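Local coordinates for protein piwi (Drosophila melanogaster, PDB 6KR6) that binds piRNAs of 24 to 30 nucleotides and acts with them to repress transposable elements during meiosis, at residues L168-K173 against V383-D388; Y204-R209 against L217-T222; Q401-G406 against G711-D716; F726-Q731 against K759-M764. All coordinates share one frame; numbering follows the deposited sequence.

Contact 1: L168-K173 against V383-D388; sequences LRRSMK and VKVLRD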
loop_
_atom_site.group_PDB
_atom_site.type_symbol
_atom_site.label_atom_id
_atom_site.label_comp_id
_atom_site.label_asym_id
_atom_site.label_seq_id
_atom_site.Cartn_x
_atom_site.Cartn_y
_atom_site.Cartn_z
ATOM N N LEU A 168 6.802 -22.346 -12.279
ATOM C CA LEU A 168 5.739 -21.486 -12.785
ATOM C C LEU A 168 6.287 -20.386 -13.685
ATOM O O LEU A 168 5.627 -20.006 -14.653
ATOM C CB LEU A 168 4.944 -20.891 -11.624
ATOM C CG LEU A 168 4.131 -21.912 -10.826
ATOM C CD1 LEU A 168 3.255 -21.218 -9.798
ATOM C CD2 LEU A 168 3.295 -22.783 -11.753
ATOM N N ARG A 169 7.486 -19.874 -13.399
ATOM C CA ARG A 169 8.097 -18.895 -14.296
ATOM C C ARG A 169 8.448 -19.524 -15.638
ATOM O O ARG A 169 8.243 -18.911 -16.696
ATOM C CB ARG A 169 9.340 -18.285 -13.647
ATOM C CG ARG A 169 9.053 -17.369 -12.466
ATOM C CD ARG A 169 10.331 -16.719 -11.953
ATOM N NE ARG A 169 10.926 -15.835 -12.950
ATOM C CZ ARG A 169 12.087 -15.205 -12.798
ATOM N NH1 ARG A 169 12.790 -15.364 -11.684
ATOM N NH2 ARG A 169 12.547 -14.419 -13.762
ATOM N N ARG A 170 8.979 -20.750 -15.614
ATOM C CA ARG A 170 9.243 -21.473 -16.855
ATOM C C ARG A 170 7.964 -21.658 -17.662
ATOM O O ARG A 170 7.983 -21.587 -18.897
ATOM C CB ARG A 170 9.883 -22.823 -16.537
ATOM C CG ARG A 170 10.353 -23.614 -17.746
ATOM C CD ARG A 170 10.962 -24.939 -17.310
ATOM N NE ARG A 170 11.323 -25.787 -18.441
ATOM C CZ ARG A 170 11.791 -27.025 -18.324
ATOM N NH1 ARG A 170 11.952 -27.562 -17.122
ATOM N NH2 ARG A 170 12.094 -27.729 -19.407
ATOM N N SER A 171 6.840 -21.892 -16.980
ATOM C CA SER A 171 5.564 -22.010 -17.683
ATOM C C SER A 171 5.123 -20.666 -18.257
ATOM O O SER A 171 4.700 -20.582 -19.416
ATOM C CB SER A 171 4.495 -22.573 -16.745
ATOM O OG SER A 171 3.275 -22.777 -17.438
ATOM N N MET A 172 5.210 -19.600 -17.452
ATOM C CA MET A 172 4.851 -18.266 -17.925
ATOM C C MET A 172 5.672 -17.864 -19.141
ATOM O O MET A 172 5.213 -17.062 -19.963
ATOM C CB MET A 172 5.045 -17.230 -16.814
ATOM C CG MET A 172 4.243 -17.480 -15.553
ATOM S SD MET A 172 2.481 -17.700 -15.837
ATOM C CE MET A 172 1.926 -18.021 -14.166
ATOM N N LYS A 173 6.892 -18.394 -19.259
ATOM C CA LYS A 173 7.717 -18.100 -20.428
ATOM C C LYS A 173 7.034 -18.520 -21.724
ATOM O O LYS A 173 7.281 -17.920 -22.776
ATOM C CB LYS A 173 9.076 -18.789 -20.299
ATOM N N VAL A 383 1.687 -25.143 -21.421
ATOM C CA VAL A 383 1.068 -26.406 -21.033
ATOM C C VAL A 383 2.086 -27.535 -21.047
ATOM O O VAL A 383 2.007 -28.460 -20.232
ATOM C CB VAL A 383 -0.135 -26.704 -21.950
ATOM C CG1 VAL A 383 -0.634 -28.128 -21.753
ATOM C CG2 VAL A 383 -1.251 -25.715 -21.674
ATOM N N LYS A 384 3.067 -27.476 -21.950
ATOM C CA LYS A 384 4.113 -28.492 -21.975
ATOM C C LYS A 384 4.921 -28.477 -20.683
ATOM O O LYS A 384 5.151 -29.523 -20.063
ATOM C CB LYS A 384 5.022 -28.275 -23.185
ATOM N N VAL A 385 5.360 -27.287 -20.263
ATOM C CA VAL A 385 6.107 -27.161 -19.015
ATOM C C VAL A 385 5.262 -27.627 -17.839
ATOM O O VAL A 385 5.744 -28.345 -16.954
ATOM C CB VAL A 385 6.590 -25.710 -18.823
ATOM C CG1 VAL A 385 7.194 -25.527 -17.440
ATOM C CG2 VAL A 385 7.595 -25.338 -19.902
ATOM N N LEU A 386 3.985 -27.236 -17.812
ATOM C CA LEU A 386 3.125 -27.633 -16.700
ATOM C C LEU A 386 2.940 -29.147 -16.650
ATOM O O LEU A 386 2.993 -29.751 -15.572
ATOM C CB LEU A 386 1.772 -26.933 -16.803
ATOM C CG LEU A 386 1.724 -25.480 -16.329
ATOM C CD1 LEU A 386 0.309 -24.937 -16.441
ATOM C CD2 LEU A 386 2.234 -25.364 -14.901
ATOM N N ARG A 387 2.731 -29.778 -17.806
ATOM C CA ARG A 387 2.435 -31.205 -17.834
ATOM C C ARG A 387 3.675 -32.050 -17.579
ATOM O O ARG A 387 3.564 -33.148 -17.020
ATOM C CB ARG A 387 1.806 -31.582 -19.176
ATOM N N ASP A 388 4.856 -31.568 -17.981
ATOM C CA ASP A 388 6.075 -32.344 -17.772
ATOM C C ASP A 388 6.314 -32.638 -16.297
ATOM O O ASP A 388 6.912 -33.666 -15.958
ATOM C CB ASP A 388 7.274 -31.608 -18.369
#

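Contact 2: Y204-R209 against L217-T222; sequences YETSIR and LGTEIT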
loop_
_atom_site.group_PDB
_atom_site.type_symbol
_atom_site.label_atom_id
_atom_site.label_comp_id
_atom_site.label_asym_id
_atom_site.label_seq_id
_atom_site.Cartn_x
_atom_site.Cartn_y
_atom_site.Cartn_z
ATOM N N TYR A 204 -0.260 -8.930 -15.362
ATOM C CA TYR A 204 -0.811 -9.825 -14.358
ATOM C C TYR A 204 0.208 -10.042 -13.251
ATOM O O TYR A 204 1.352 -10.426 -13.517
ATOM C CB TYR A 204 -1.216 -11.161 -14.990
ATOM C CG TYR A 204 -2.229 -11.014 -16.105
ATOM C CD1 TYR A 204 -3.590 -10.998 -15.834
ATOM C CD2 TYR A 204 -1.823 -10.880 -17.425
ATOM C CE1 TYR A 204 -4.517 -10.858 -16.846
ATOM C CE2 TYR A 204 -2.745 -10.741 -18.444
ATOM C CZ TYR A 204 -4.090 -10.732 -18.150
ATOM O OH TYR A 204 -5.013 -10.593 -19.161
ATOM N N GLU A 205 -0.209 -9.772 -12.018
ATOM C CA GLU A 205 0.576 -10.062 -10.829
ATOM C C GLU A 205 0.234 -11.461 -10.338
ATOM O O GLU A 205 -0.939 -11.839 -10.280
ATOM C CB GLU A 205 0.294 -9.030 -9.737
ATOM C CG GLU A 205 1.167 -9.150 -8.504
ATOM C CD GLU A 205 0.876 -8.064 -7.485
ATOM O OE1 GLU A 205 0.975 -8.342 -6.273
ATOM O OE2 GLU A 205 0.544 -6.933 -7.897
ATOM N N THR A 206 1.265 -12.224 -9.982
ATOM C CA THR A 206 1.127 -13.641 -9.691
ATOM C C THR A 206 1.615 -13.946 -8.280
ATOM O O THR A 206 2.550 -13.313 -7.779
ATOM C CB THR A 206 1.916 -14.480 -10.705
ATOM O OG1 THR A 206 1.905 -13.823 -11.978
ATOM C CG2 THR A 206 1.290 -15.844 -10.860
ATOM N N SER A 207 0.970 -14.921 -7.639
ATOM C CA SER A 207 1.384 -15.350 -6.309
ATOM C C SER A 207 1.029 -16.818 -6.120
ATOM O O SER A 207 0.182 -17.369 -6.826
ATOM C CB SER A 207 0.743 -14.490 -5.212
ATOM O OG SER A 207 -0.670 -14.510 -5.301
ATOM N N ILE A 208 1.691 -17.450 -5.153
ATOM C CA ILE A 208 1.528 -18.876 -4.888
ATOM C C ILE A 208 1.412 -19.085 -3.383
ATOM O O ILE A 208 2.195 -18.522 -2.609
ATOM C CB ILE A 208 2.694 -19.699 -5.474
ATOM C CG1 ILE A 208 2.665 -21.135 -4.947
ATOM C CG2 ILE A 208 4.030 -19.028 -5.184
ATOM C CD1 ILE A 208 3.782 -21.993 -5.483
ATOM N N ARG A 209 0.437 -19.895 -2.970
ATOM C CA ARG A 209 0.134 -20.107 -1.562
ATOM C C ARG A 209 0.154 -21.593 -1.232
ATOM O O ARG A 209 -0.300 -22.425 -2.025
ATOM C CB ARG A 209 -1.231 -19.513 -1.199
ATOM C CG ARG A 209 -1.360 -18.038 -1.528
ATOM C CD ARG A 209 -0.329 -17.215 -0.779
ATOM N NE ARG A 209 -0.946 -16.362 0.230
ATOM C CZ ARG A 209 -1.336 -15.112 0.008
ATOM N NH1 ARG A 209 -1.891 -14.404 0.982
ATOM N NH2 ARG A 209 -1.170 -14.568 -1.190
ATOM N N LEU A 217 -2.475 -21.077 -6.830
ATOM C CA LEU A 217 -1.829 -20.091 -7.690
ATOM C C LEU A 217 -2.848 -19.016 -8.032
ATOM O O LEU A 217 -3.905 -19.321 -8.589
ATOM C CB LEU A 217 -1.294 -20.750 -8.965
ATOM C CG LEU A 217 -0.900 -19.803 -10.097
ATOM C CD1 LEU A 217 0.281 -18.963 -9.668
ATOM C CD2 LEU A 217 -0.584 -20.571 -11.371
ATOM N N GLY A 218 -2.535 -17.766 -7.706
ATOM C CA GLY A 218 -3.466 -16.669 -7.882
ATOM C C GLY A 218 -2.905 -15.572 -8.766
ATOM O O GLY A 218 -1.694 -15.339 -8.801
ATOM N N THR A 219 -3.806 -14.887 -9.471
ATOM C CA THR A 219 -3.454 -13.807 -10.378
ATOM C C THR A 219 -4.318 -12.587 -10.088
ATOM O O THR A 219 -5.407 -12.689 -9.518
ATOM C CB THR A 219 -3.622 -14.222 -11.847
ATOM O OG1 THR A 219 -3.679 -15.651 -11.938
ATOM C CG2 THR A 219 -2.454 -13.718 -12.677
ATOM N N GLU A 220 -3.812 -11.424 -10.492
ATOM C CA GLU A 220 -4.505 -10.160 -10.281
ATOM C C GLU A 220 -4.125 -9.194 -11.396
ATOM O O GLU A 220 -3.018 -9.255 -11.935
ATOM C CB GLU A 220 -4.170 -9.579 -8.897
ATOM C CG GLU A 220 -4.324 -8.067 -8.740
ATOM C CD GLU A 220 -5.771 -7.609 -8.653
ATOM O OE1 GLU A 220 -6.681 -8.461 -8.721
ATOM O OE2 GLU A 220 -5.996 -6.387 -8.511
ATOM N N ILE A 221 -5.062 -8.316 -11.757
ATOM C CA ILE A 221 -4.793 -7.318 -12.788
ATOM C C ILE A 221 -3.813 -6.277 -12.251
ATOM O O ILE A 221 -3.830 -5.927 -11.063
ATOM C CB ILE A 221 -6.108 -6.667 -13.253
ATOM C CG1 ILE A 221 -7.097 -7.744 -13.708
ATOM C CG2 ILE A 221 -5.860 -5.668 -14.367
ATOM C CD1 ILE A 221 -6.551 -8.652 -14.791
ATOM N N THR A 222 -2.941 -5.780 -13.128
ATOM C CA THR A 222 -1.934 -4.805 -12.736
ATOM C C THR A 222 -1.620 -3.913 -13.929
ATOM O O THR A 222 -1.784 -4.317 -15.083
ATOM C CB THR A 222 -0.664 -5.500 -12.215
ATOM O OG1 THR A 222 -1.022 -6.436 -11.191
ATOM C CG2 THR A 222 0.318 -4.495 -11.628
#

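Contact 3: Q401-G406 against G711-D716; sequences QGRIIG and GTIVDD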
loop_
_atom_site.group_PDB
_atom_site.type_symbol
_atom_site.label_atom_id
_atom_site.label_comp_id
_atom_site.label_asym_id
_atom_site.label_seq_id
_atom_site.Cartn_x
_atom_site.Cartn_y
_atom_site.Cartn_z
ATOM N N GLN A 401 -13.777 -20.608 3.122
ATOM C CA GLN A 401 -14.672 -20.400 4.249
ATOM C C GLN A 401 -14.283 -19.119 4.980
ATOM O O GLN A 401 -13.098 -18.864 5.220
ATOM C CB GLN A 401 -14.623 -21.598 5.201
ATOM C CG GLN A 401 -13.269 -21.856 5.878
ATOM C CD GLN A 401 -12.229 -22.482 4.956
ATOM O OE1 GLN A 401 -12.167 -22.176 3.764
ATOM N NE2 GLN A 401 -11.407 -23.366 5.510
ATOM N N GLY A 402 -15.281 -18.304 5.315
ATOM C CA GLY A 402 -15.044 -17.078 6.044
ATOM C C GLY A 402 -16.222 -16.791 6.947
ATOM O O GLY A 402 -17.178 -17.563 7.009
ATOM N N ARG A 403 -16.156 -15.661 7.645
ATOM C CA ARG A 403 -17.233 -15.257 8.534
ATOM C C ARG A 403 -17.423 -13.750 8.453
ATOM O O ARG A 403 -16.474 -12.997 8.219
ATOM C CB ARG A 403 -16.958 -15.696 9.982
ATOM C CG ARG A 403 -16.730 -14.561 10.965
ATOM C CD ARG A 403 -16.467 -15.093 12.362
ATOM N NE ARG A 403 -15.094 -15.558 12.527
ATOM C CZ ARG A 403 -14.132 -14.841 13.099
ATOM N NH1 ARG A 403 -14.396 -13.628 13.563
ATOM N NH2 ARG A 403 -12.908 -15.339 13.209
ATOM N N ILE A 404 -18.668 -13.321 8.637
ATOM C CA ILE A 404 -19.046 -11.915 8.607
ATOM C C ILE A 404 -19.331 -11.480 10.039
ATOM O O ILE A 404 -20.154 -12.095 10.731
ATOM C CB ILE A 404 -20.263 -11.677 7.701
ATOM C CG1 ILE A 404 -20.040 -12.325 6.333
ATOM C CG2 ILE A 404 -20.528 -10.192 7.540
ATOM C CD1 ILE A 404 -21.205 -12.149 5.377
ATOM N N ILE A 405 -18.643 -10.427 10.481
ATOM C CA ILE A 405 -18.833 -9.909 11.829
ATOM C C ILE A 405 -20.198 -9.242 11.928
ATOM O O ILE A 405 -20.667 -8.596 10.981
ATOM C CB ILE A 405 -17.707 -8.920 12.185
ATOM C CG1 ILE A 405 -16.336 -9.565 11.978
ATOM C CG2 ILE A 405 -17.841 -8.439 13.622
ATOM C CD1 ILE A 405 -15.975 -10.588 13.026
ATOM N N GLY A 406 -20.849 -9.401 13.078
ATOM C CA GLY A 406 -22.122 -8.748 13.298
ATOM C C GLY A 406 -21.991 -7.237 13.331
ATOM O O GLY A 406 -20.924 -6.678 13.589
ATOM N N GLY A 711 -17.425 -6.309 7.256
ATOM C CA GLY A 711 -17.319 -7.264 8.339
ATOM C C GLY A 711 -16.882 -8.654 7.933
ATOM O O GLY A 711 -16.759 -9.522 8.804
ATOM N N THR A 712 -16.643 -8.894 6.647
ATOM C CA THR A 712 -16.242 -10.215 6.187
ATOM C C THR A 712 -14.786 -10.479 6.543
ATOM O O THR A 712 -13.947 -9.574 6.504
ATOM C CB THR A 712 -16.446 -10.337 4.676
ATOM O OG1 THR A 712 -17.726 -9.803 4.322
ATOM C CG2 THR A 712 -16.386 -11.794 4.251
ATOM N N ILE A 713 -14.484 -11.729 6.892
ATOM C CA ILE A 713 -13.166 -12.100 7.397
ATOM C C ILE A 713 -12.764 -13.452 6.828
ATOM O O ILE A 713 -13.540 -14.412 6.880
ATOM C CB ILE A 713 -13.139 -12.138 8.938
ATOM C CG1 ILE A 713 -13.153 -10.717 9.500
ATOM C CG2 ILE A 713 -11.927 -12.912 9.443
ATOM C CD1 ILE A 713 -12.947 -10.647 10.984
ATOM N N VAL A 714 -11.550 -13.526 6.291
ATOM C CA VAL A 714 -10.913 -14.780 5.901
ATOM C C VAL A 714 -9.721 -14.986 6.827
ATOM O O VAL A 714 -8.825 -14.136 6.885
ATOM C CB VAL A 714 -10.467 -14.757 4.430
ATOM C CG1 VAL A 714 -9.802 -16.074 4.059
ATOM C CG2 VAL A 714 -11.645 -14.465 3.515
ATOM N N ASP A 715 -9.705 -16.102 7.555
ATOM C CA ASP A 715 -8.627 -16.378 8.503
ATOM C C ASP A 715 -7.984 -17.725 8.192
ATOM O O ASP A 715 -8.631 -18.772 8.297
ATOM C CB ASP A 715 -9.124 -16.323 9.955
ATOM C CG ASP A 715 -10.181 -17.365 10.264
ATOM O OD1 ASP A 715 -11.083 -17.573 9.426
ATOM O OD2 ASP A 715 -10.105 -17.978 11.351
ATOM N N ASP A 716 -6.714 -17.681 7.781
ATOM C CA ASP A 716 -5.827 -18.848 7.741
ATOM C C ASP A 716 -6.305 -19.918 6.756
ATOM O O ASP A 716 -6.459 -21.091 7.105
ATOM C CB ASP A 716 -5.641 -19.431 9.144
ATOM C CG ASP A 716 -4.712 -18.591 10.002
ATOM O OD1 ASP A 716 -3.636 -18.194 9.503
ATOM O OD2 ASP A 716 -5.058 -18.322 11.171
#

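Contact 4: F726-Q731 against K759-M764; sequences FYLVSQ and KLTYKM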
loop_
_atom_site.group_PDB
_atom_site.type_symbol
_atom_site.label_atom_id
_atom_site.label_comp_id
_atom_site.label_asym_id
_atom_site.label_seq_id
_atom_site.Cartn_x
_atom_site.Cartn_y
_atom_site.Cartn_z
ATOM N N PHE A 726 -4.683 -12.264 9.087
ATOM C CA PHE A 726 -6.001 -12.482 8.505
ATOM C C PHE A 726 -6.313 -11.352 7.532
ATOM O O PHE A 726 -5.578 -10.366 7.428
ATOM C CB PHE A 726 -7.083 -12.587 9.587
ATOM C CG PHE A 726 -7.225 -11.352 10.438
ATOM C CD1 PHE A 726 -6.476 -11.200 11.593
ATOM C CD2 PHE A 726 -8.121 -10.352 10.091
ATOM C CE1 PHE A 726 -6.608 -10.071 12.380
ATOM C CE2 PHE A 726 -8.257 -9.221 10.874
ATOM C CZ PHE A 726 -7.500 -9.080 12.021
ATOM N N TYR A 727 -7.415 -11.525 6.811
ATOM C CA TYR A 727 -7.966 -10.503 5.936
ATOM C C TYR A 727 -9.290 -10.013 6.504
ATOM O O TYR A 727 -10.016 -10.759 7.168
ATOM C CB TYR A 727 -8.182 -11.034 4.514
ATOM C CG TYR A 727 -6.919 -11.437 3.788
ATOM C CD1 TYR A 727 -6.047 -10.479 3.285
ATOM C CD2 TYR A 727 -6.609 -12.776 3.586
ATOM C CE1 TYR A 727 -4.894 -10.845 2.613
ATOM C CE2 TYR A 727 -5.460 -13.151 2.914
ATOM C CZ TYR A 727 -4.608 -12.183 2.430
ATOM O OH TYR A 727 -3.464 -12.556 1.762
ATOM N N LEU A 728 -9.600 -8.750 6.235
ATOM C CA LEU A 728 -10.846 -8.151 6.686
ATOM C C LEU A 728 -11.336 -7.171 5.634
ATOM O O LEU A 728 -10.554 -6.376 5.104
ATOM C CB LEU A 728 -10.671 -7.443 8.034
ATOM C CG LEU A 728 -11.774 -6.486 8.502
ATOM C CD1 LEU A 728 -13.057 -7.233 8.823
ATOM C CD2 LEU A 728 -11.318 -5.663 9.703
ATOM N N VAL A 729 -12.624 -7.248 5.326
ATOM C CA VAL A 729 -13.307 -6.250 4.517
ATOM C C VAL A 729 -14.168 -5.435 5.471
ATOM O O VAL A 729 -15.112 -5.957 6.072
ATOM C CB VAL A 729 -14.147 -6.890 3.405
ATOM C CG1 VAL A 729 -15.157 -5.890 2.864
ATOM C CG2 VAL A 729 -13.247 -7.390 2.288
ATOM N N SER A 730 -13.828 -4.162 5.631
ATOM C CA SER A 730 -14.533 -3.276 6.546
ATOM C C SER A 730 -15.321 -2.187 5.842
ATOM O O SER A 730 -16.402 -1.822 6.303
ATOM C CB SER A 730 -13.541 -2.631 7.519
ATOM O OG SER A 730 -12.488 -1.994 6.817
ATOM N N GLN A 731 -14.815 -1.661 4.731
ATOM C CA GLN A 731 -15.453 -0.567 4.012
ATOM C C GLN A 731 -16.050 -1.099 2.718
ATOM O O GLN A 731 -15.318 -1.569 1.841
ATOM C CB GLN A 731 -14.449 0.548 3.721
ATOM C CG GLN A 731 -15.036 1.751 3.003
ATOM C CD GLN A 731 -13.990 2.801 2.686
ATOM O OE1 GLN A 731 -13.148 2.610 1.808
ATOM N NE2 GLN A 731 -14.032 3.916 3.407
ATOM N N LYS A 759 -12.622 -8.893 16.009
ATOM C CA LYS A 759 -13.769 -8.062 16.359
ATOM C C LYS A 759 -13.325 -6.704 16.885
ATOM O O LYS A 759 -13.938 -5.679 16.568
ATOM C CB LYS A 759 -14.649 -8.774 17.389
ATOM C CG LYS A 759 -16.027 -8.147 17.555
ATOM C CD LYS A 759 -16.878 -8.897 18.566
ATOM C CE LYS A 759 -16.441 -8.602 19.993
ATOM N NZ LYS A 759 -17.348 -9.236 20.991
ATOM N N LEU A 760 -12.252 -6.673 17.680
ATOM C CA LEU A 760 -11.731 -5.400 18.170
ATOM C C LEU A 760 -11.231 -4.532 17.023
ATOM O O LEU A 760 -11.425 -3.311 17.028
ATOM C CB LEU A 760 -10.614 -5.643 19.185
ATOM C CG LEU A 760 -9.829 -4.412 19.646
ATOM C CD1 LEU A 760 -10.752 -3.376 20.269
ATOM C CD2 LEU A 760 -8.733 -4.811 20.623
ATOM N N THR A 761 -10.582 -5.143 16.031
ATOM C CA THR A 761 -10.111 -4.373 14.883
ATOM C C THR A 761 -11.280 -3.835 14.062
ATOM O O THR A 761 -11.265 -2.673 13.628
ATOM C CB THR A 761 -9.193 -5.235 14.018
ATOM O OG1 THR A 761 -8.158 -5.797 14.836
ATOM C CG2 THR A 761 -8.562 -4.399 12.922
ATOM N N TYR A 762 -12.309 -4.658 13.850
ATOM C CA TYR A 762 -13.492 -4.181 13.142
ATOM C C TYR A 762 -14.167 -3.043 13.903
ATOM O O TYR A 762 -14.674 -2.095 13.293
ATOM C CB TYR A 762 -14.469 -5.336 12.909
ATOM C CG TYR A 762 -15.641 -4.978 12.017
ATOM C CD1 TYR A 762 -15.440 -4.473 10.739
ATOM C CD2 TYR A 762 -16.949 -5.161 12.449
ATOM C CE1 TYR A 762 -16.506 -4.149 9.920
ATOM C CE2 TYR A 762 -18.021 -4.842 11.636
ATOM C CZ TYR A 762 -17.794 -4.337 10.374
ATOM O OH TYR A 762 -18.859 -4.019 9.563
ATOM N N LYS A 763 -14.174 -3.120 15.238
ATOM C CA LYS A 763 -14.686 -2.018 16.049
ATOM C C LYS A 763 -13.867 -0.753 15.835
ATOM O O LYS A 763 -14.418 0.323 15.571
ATOM C CB LYS A 763 -14.679 -2.405 17.529
ATOM C CG LYS A 763 -15.823 -3.298 17.969
ATOM C CD LYS A 763 -15.678 -3.664 19.437
ATOM C CE LYS A 763 -16.754 -4.637 19.890
ATOM N NZ LYS A 763 -18.123 -4.060 19.780
ATOM N N MET A 764 -12.541 -0.865 15.950
ATOM C CA MET A 764 -11.669 0.290 15.763
ATOM C C MET A 764 -11.775 0.864 14.359
ATOM O O MET A 764 -11.365 2.008 14.136
ATOM C CB MET A 764 -10.218 -0.088 16.066
ATOM C CG MET A 764 -9.969 -0.520 17.506
ATOM S SD MET A 764 -10.491 0.706 18.721
ATOM C CE MET A 764 -9.545 2.132 18.198
#

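Contact 1: L168-K173 against V383-D388
Val385 is the first residue of segment 383-388 to press on helix 158-172, and it does so at Ser171, where the two backbones come nearest, CA to CA 5.3 Å. Its CG1, anti to the backbone N (chi1 172°), sits 3.7 Å from the backbone N of Ser171 and also touches CG of Arg170. CG2, the other branch, lies near Arg170 CG and the Arg170 carbonyl O. The arginine suits this place because its chain is extended from CG to NE: the methylenes pack obliquely across the valine, while the charged end belongs to an exposed residue. Next along the helix comes Leu386, whose end bends nearer to the opposite helix than its CB does. Its CG lies 3.3 Å from Ser171 OG, with CD1 and CD2 spread round the same oxygen. That hydroxyl is hydrogen-bonded to a residue adjoining the segments, so its burial against the leucine leaves it satisfied. CD2 also meets CD2 of Leu168, 4.2 Å away, one turn earlier on the first helix, and Leu386 packs on Leu376 of helix 362-378 as well. An alanine in place of Leu386 would probably open a gap between Leu168 and Leu376 and lose the packing on Ser171. Serine is small enough to let the nearly antiparallel helices (153°) approach to 8.3 Å between axes. No hydrogen bond links the two segments; Ser171 O is hydrogen-bonded to Ser382 OG, just before the second segment. Shape and burial thus carry the contact more than charge.

Contact 2: Y204-R209 against L217-T222
Glu205 and Glu220 exchange two backbone hydrogen bonds, Glu205 N to Glu220 O and Glu220 N to Glu205 O, each 2.9 Å long. Ser207 and Gly218 form the next hydrogen-bonded pair, with Gly218 N to Ser207 O the straightest of the four bonds (171°). Thr206 and Thr219 form the non-hydrogen-bonded pair between them, and Thr219 CA makes a CA-H...O contact with Glu205 O (3.2 Å). The Glu220 carboxylate turns away from Glu205, its chain bent at chi2 (74°), and OE2 makes salt bridges with Arg700 and Arg365, which would probably ease the cost of burying its charge. On the face of Tyr204, Thr206 and Leu217 the packing is largely apolar. Tyr204 and Ile221 lie side by side, CE1 3.6 Å from Ile221 CD1, and the tyrosine ring stacks on Phe372. Thr206 CG2 meets Leu217 CD1 at 3.5 Å; beta-branched threonine suits an extended strand and offers a methyl to this layer. Helices 158-172 and 362-378 cover parts of that face. Across the strand pair, Glu205 CB touches Thr222 OG1 (3.3 Å). Such alternating pairs mark antiparallel strands, and the short link between 198-210 and 215-227 makes them a beta hairpin.

Contact 3: Q401-G406 against G711-D716
Antiparallel beta pairing sets Arg403 against Ile713 and Ile404 against Thr712, placing the short strand 712-714 of the Piwi domain between strand 392-405 and strand 725-729. At its start Gly711 and Thr712 both face Val729, which makes a G1 beta bulge. Glycine suits the bulge because Gly711 has a positive phi (99°), where a CB would collide with the carbonyl O of the residue before. At Gly402 a CB would point at Ile713 O, which is consistent with a glycine there. Arg403 N donates to Ile713 O at 3.0 Å, lying in the carbonyl plane. The return bond from Ile713 N to Arg403 O is weak, being bent at the hydrogen. Beyond it Ile405 N reaches Gly711 O at 2.7 Å, a nearly straight N-H that arrives 43° above the plane of the carbonyl. Ile404 and Thr712 lie side by side on one face, CG1 of the isoleucine 4.0 Å from the threonine OG1, whose hydrogen bond goes to Pro709 O. The other face carries Arg403 and Ile713 toward helix 754-764. There the arginine NH2 is hydrogen-bonded to Gln758 OE1. Asp715 OD2 stands at the edge of the guanidinium, 4.3 Å from NH2, an opposite charge nearby but beyond salt-bridge distance. Branched, apolar isoleucine suits the buried layer beneath the helix: Ile405 packs on Tyr762, and the side chains of Ile405 and Ile713 cross at a slant, CD1 to CD1 3.7 Å.

Contact 4: F726-Q731 against K759-M764
The backbones of Ser730 and Tyr762 come nearest, CA to CA 6.7 Å, where segment 726-731 passes helix 759-764. The axes of strand 726-729 and the helix are 10.2 Å apart and inclined by 35°; no hydrogen bond crosses, and most of the separation is taken up by side chains. At one end Phe726 points toward the helix, and the edge of its ring faces Thr761, CZ lying 4.4 Å from OG1. That hydroxyl is occupied by Tyr650 OH and Met757 O, so a threonine can be buried here, polar branch satisfied and methyl turned to the apolar layer. The methyl, CG2, meets CD2 of Leu728 at 4.4 Å. This is a helix laid on a beta sheet within the Piwi domain, which has the RNase H fold. Leucine fits the middle of the layer because its two methyls part: CD1 goes to Tyr762, 4.1 Å from the ring CD1, the two side chains crossing at about a right angle. The tyrosine CE1 lies 4.0 Å from Ser730 CA, which stands at the ring edge, and His766 meets the ring edge to face. An alanine in place of Tyr762 would probably open a gap beside Leu728 and Ser730 and leave His766 without its aromatic partner. The small Ser730 keeps close to the ring, its OG bonded to Thr775 O, and the next residue, Gln731, packs on a phosphate of the bound RNA.

Contacts 3 and 4 share a neighbourhood: Gly711 and Thr712 pair with Val729, and helix 754-764 covers Ile405 and Ile713 as well as Leu728. In contact 4 all the touching residues are buried and no hydrogen bond joins the segments, whereas contact 3 is mainly backbone bonding with one exposed margin at Gln401. Contact 1 packs helix on helix far from the chain's centre yet is mostly buried, with Arg170 at its exposed margin. Its Leu168 and Met172 touch Leu217 and Thr206 of contact 2, so helix 158-172 serves both. Contact 2, only partly buried, is bonded backbone to backbone like contact 3, but within a local hairpin instead of between distant parts of the sequence.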